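Protein LEC-6 (Caenorhabditis elegans, PDB 3VV1) is a galectin, a lectin that binds galactosides and preferentially recognises fucose-containing saccharides such as those with galactose linked 1,4 to fucose. Local coordinates at the interface of chains A and B. Coordinates in Å, arbitrary orientation; residue numbers count along the deposited sequence, not the author numbering. Chains: chain A/B, Protein LEC-6.

The interface of chains A and B. Residues chain A 26, 28, 37-39, 48, 145, 156-158; chain B 24-25.
The phenyl ring of B:Phe24 is sandwiched between two aliphatic residues of chain A, a compact example of one aromatic side chain plugging into a partner. A:Val158 lays its CG2 methyl over the centre of one face, 3.4 Å above the plane. Against the opposite face comes the CG2 methyl of A:Ile37, 3.9 Å from the ring centroid, with CD1 of the same side chain touching nearer the tip. Both are CH-pi contacts. At the rim, the carbonyl oxygen of A:Ala156 and the amide oxygen OD1 of A:Asn26 lie in the ring plane; A:Ala156 O is 3.6 Å from CE1 of B:Phe24, so partly positive ring hydrogens may face partly negative oxygens. A:Phe28 turns an edge, not a face, to the plug: its CD2 is 3.7 Å from B:Phe24 CE1, and B:Phe24 CD1 lies in the plane of the A:Phe28 ring. A:Ile145 CD1 meets the rim at CE2 of B:Phe24, across 3.8 Å.

With B:Phe24 CG anti to its own carbonyl carbon (chi1 -70°), the ring points into the groove of chain A, and the backbone is clasped at both ends of the residue. B:Phe24 N donates to A:Pro38 O at 2.8 Å. On the other flank A:Asn26 ND2 gives a longer bond of 3.3 Å to B:Phe24 O; the acceptor lies in the amide plane, which stands nearly perpendicular to the phenyl ring (84°). A weak bond from ND2 to A:Val158 O may help orient that amide. Next along, the aliphatic part of B:Arg25 brushes past, CD lying 3.9 Å from A:Pro38 CB.

B:Phe24 thus accounts for more than half of the surface hidden in this patch, while the two bonds to its main chain would set its depth and register. In this assembly the pocket receives a loop residue near the N-terminus of the other copy, which could support dimer formation, although the structure alone does not show that this pairing persists in solution.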
loop_
_atom_site.group_PDB
_atom_site.type_symbol
_atom_site.label_atom_id
_atom_site.label_comp_id
_atom_site.label_asym_id
_atom_site.label_seq_id
_atom_site.Cartn_x
_atom_site.Cartn_y
_atom_site.Cartn_z
ATOM N N ASN A 26 -0.865 2.645 -3.883
ATOM C CA ASN A 26 -1.936 1.989 -3.083
ATOM C C ASN A 26 -3.083 1.474 -3.949
ATOM O O ASN A 26 -4.262 1.598 -3.606
ATOM C CB ASN A 26 -2.433 2.884 -1.908
ATOM C CG ASN A 26 -2.423 2.136 -0.586
ATOM O OD1 ASN A 26 -1.815 1.097 -0.510
ATOM N ND2 ASN A 26 -3.092 2.649 0.445
ATOM N N PHE A 28 -4.229 -1.788 -6.824
ATOM C CA PHE A 28 -3.937 -3.127 -7.390
ATOM C C PHE A 28 -4.929 -3.463 -8.484
ATOM O O PHE A 28 -6.089 -3.056 -8.430
ATOM C CB PHE A 28 -3.994 -4.174 -6.276
ATOM C CG PHE A 28 -3.020 -3.882 -5.172
ATOM C CD1 PHE A 28 -1.653 -4.266 -5.288
ATOM C CD2 PHE A 28 -3.453 -3.228 -3.989
ATOM C CE1 PHE A 28 -0.740 -4.017 -4.245
ATOM C CE2 PHE A 28 -2.504 -2.995 -2.947
ATOM C CZ PHE A 28 -1.155 -3.355 -3.112
ATOM N N ILE A 37 -7.792 -7.947 1.578
ATOM C CA ILE A 37 -6.672 -6.999 1.482
ATOM C C ILE A 37 -6.533 -6.208 2.786
ATOM O O ILE A 37 -7.471 -5.476 3.151
ATOM C CB ILE A 37 -6.856 -5.977 0.339
ATOM C CG1 ILE A 37 -7.284 -6.672 -0.981
ATOM C CG2 ILE A 37 -5.531 -5.240 0.097
ATOM C CD1 ILE A 37 -7.625 -5.711 -2.104
ATOM N N PRO A 38 -5.386 -6.374 3.478
ATOM C CA PRO A 38 -5.184 -5.607 4.725
ATOM C C PRO A 38 -5.228 -4.097 4.478
ATOM O O PRO A 38 -4.807 -3.636 3.410
ATOM C CB PRO A 38 -3.784 -5.994 5.123
ATOM C CG PRO A 38 -3.607 -7.426 4.626
ATOM C CD PRO A 38 -4.338 -7.422 3.294
ATOM N N VAL A 39 -5.644 -3.342 5.481
ATOM C CA VAL A 39 -5.663 -1.871 5.391
ATOM C C VAL A 39 -5.500 -1.337 6.801
ATOM O O VAL A 39 -5.960 -1.969 7.766
ATOM C CB VAL A 39 -6.974 -1.379 4.719
ATOM C CG1 VAL A 39 -8.209 -1.747 5.559
ATOM C CG2 VAL A 39 -6.931 0.156 4.442
ATOM N N LEU A 48 -12.134 4.036 -0.486
ATOM C CA LEU A 48 -11.856 2.813 -1.198
ATOM C C LEU A 48 -12.582 2.923 -2.554
ATOM O O LEU A 48 -13.797 3.141 -2.564
ATOM C CB LEU A 48 -12.472 1.625 -0.411
ATOM C CG LEU A 48 -12.519 0.283 -1.207
ATOM C CD1 LEU A 48 -11.093 -0.218 -1.532
ATOM C CD2 LEU A 48 -13.285 -0.754 -0.328
ATOM N N ILE A 145 -10.188 -5.516 3.988
ATOM C CA ILE A 145 -11.218 -5.330 2.994
ATOM C C ILE A 145 -11.406 -6.690 2.297
ATOM O O ILE A 145 -10.445 -7.242 1.732
ATOM C CB ILE A 145 -10.811 -4.213 2.018
ATOM C CG1 ILE A 145 -10.782 -2.853 2.789
ATOM C CG2 ILE A 145 -11.769 -4.134 0.804
ATOM C CD1 ILE A 145 -10.012 -1.835 2.025
ATOM N N ALA A 156 -8.577 -2.051 -7.335
ATOM C CA ALA A 156 -8.933 -1.646 -5.975
ATOM C C ALA A 156 -7.882 -0.644 -5.467
ATOM O O ALA A 156 -6.665 -0.925 -5.629
ATOM C CB ALA A 156 -8.993 -2.874 -5.076
ATOM N N HIS A 157 -8.355 0.486 -4.880
ATOM C CA HIS A 157 -7.480 1.572 -4.478
ATOM C C HIS A 157 -7.926 2.109 -3.181
ATOM O O HIS A 157 -9.132 2.292 -2.991
ATOM C CB HIS A 157 -7.544 2.684 -5.527
ATOM C CG HIS A 157 -6.894 3.990 -5.101
ATOM N ND1 HIS A 157 -7.453 5.235 -5.015
ATOM C CD2 HIS A 157 -5.574 4.138 -4.710
ATOM C CE1 HIS A 157 -6.501 6.100 -4.624
ATOM N NE2 HIS A 157 -5.352 5.437 -4.403
ATOM N N VAL A 158 -6.973 2.481 -2.302
ATOM C CA VAL A 158 -7.306 3.134 -1.036
ATOM C C VAL A 158 -6.517 4.434 -0.972
ATOM O O VAL A 158 -5.287 4.472 -1.255
ATOM C CB VAL A 158 -6.988 2.251 0.204
ATOM C CG1 VAL A 158 -6.924 3.068 1.511
ATOM C CG2 VAL A 158 -8.045 1.170 0.324
ATOM N N PHE B 24 -2.978 -2.901 1.381
ATOM C CA PHE B 24 -3.046 -1.457 1.351
ATOM C C PHE B 24 -2.283 -0.818 2.501
ATOM O O PHE B 24 -2.370 0.417 2.707
ATOM C CB PHE B 24 -4.489 -0.985 1.454
ATOM C CG PHE B 24 -5.314 -1.272 0.243
ATOM C CD1 PHE B 24 -4.905 -0.822 -0.997
ATOM C CD2 PHE B 24 -6.523 -1.948 0.375
ATOM C CE1 PHE B 24 -5.720 -1.068 -2.111
ATOM C CE2 PHE B 24 -7.364 -2.183 -0.727
ATOM C CZ PHE B 24 -6.926 -1.732 -1.964
ATOM N N ARG B 25 -1.533 -1.638 3.267
ATOM C CA ARG B 25 -0.732 -1.070 4.392
ATOM C C ARG B 25 0.602 -0.552 3.852
ATOM O O ARG B 25 1.672 -1.192 3.971
ATOM C CB ARG B 25 -0.549 -2.116 5.502
ATOM C CG ARG B 25 -1.867 -2.460 6.202
ATOM C CD ARG B 25 -1.696 -3.475 7.324
ATOM N NE ARG B 25 -0.906 -2.827 8.371
ATOM C CZ ARG B 25 -0.212 -3.408 9.336
ATOM N NH1 ARG B 25 -0.262 -4.737 9.552
ATOM N NH2 ARG B 25 0.486 -2.612 10.163
#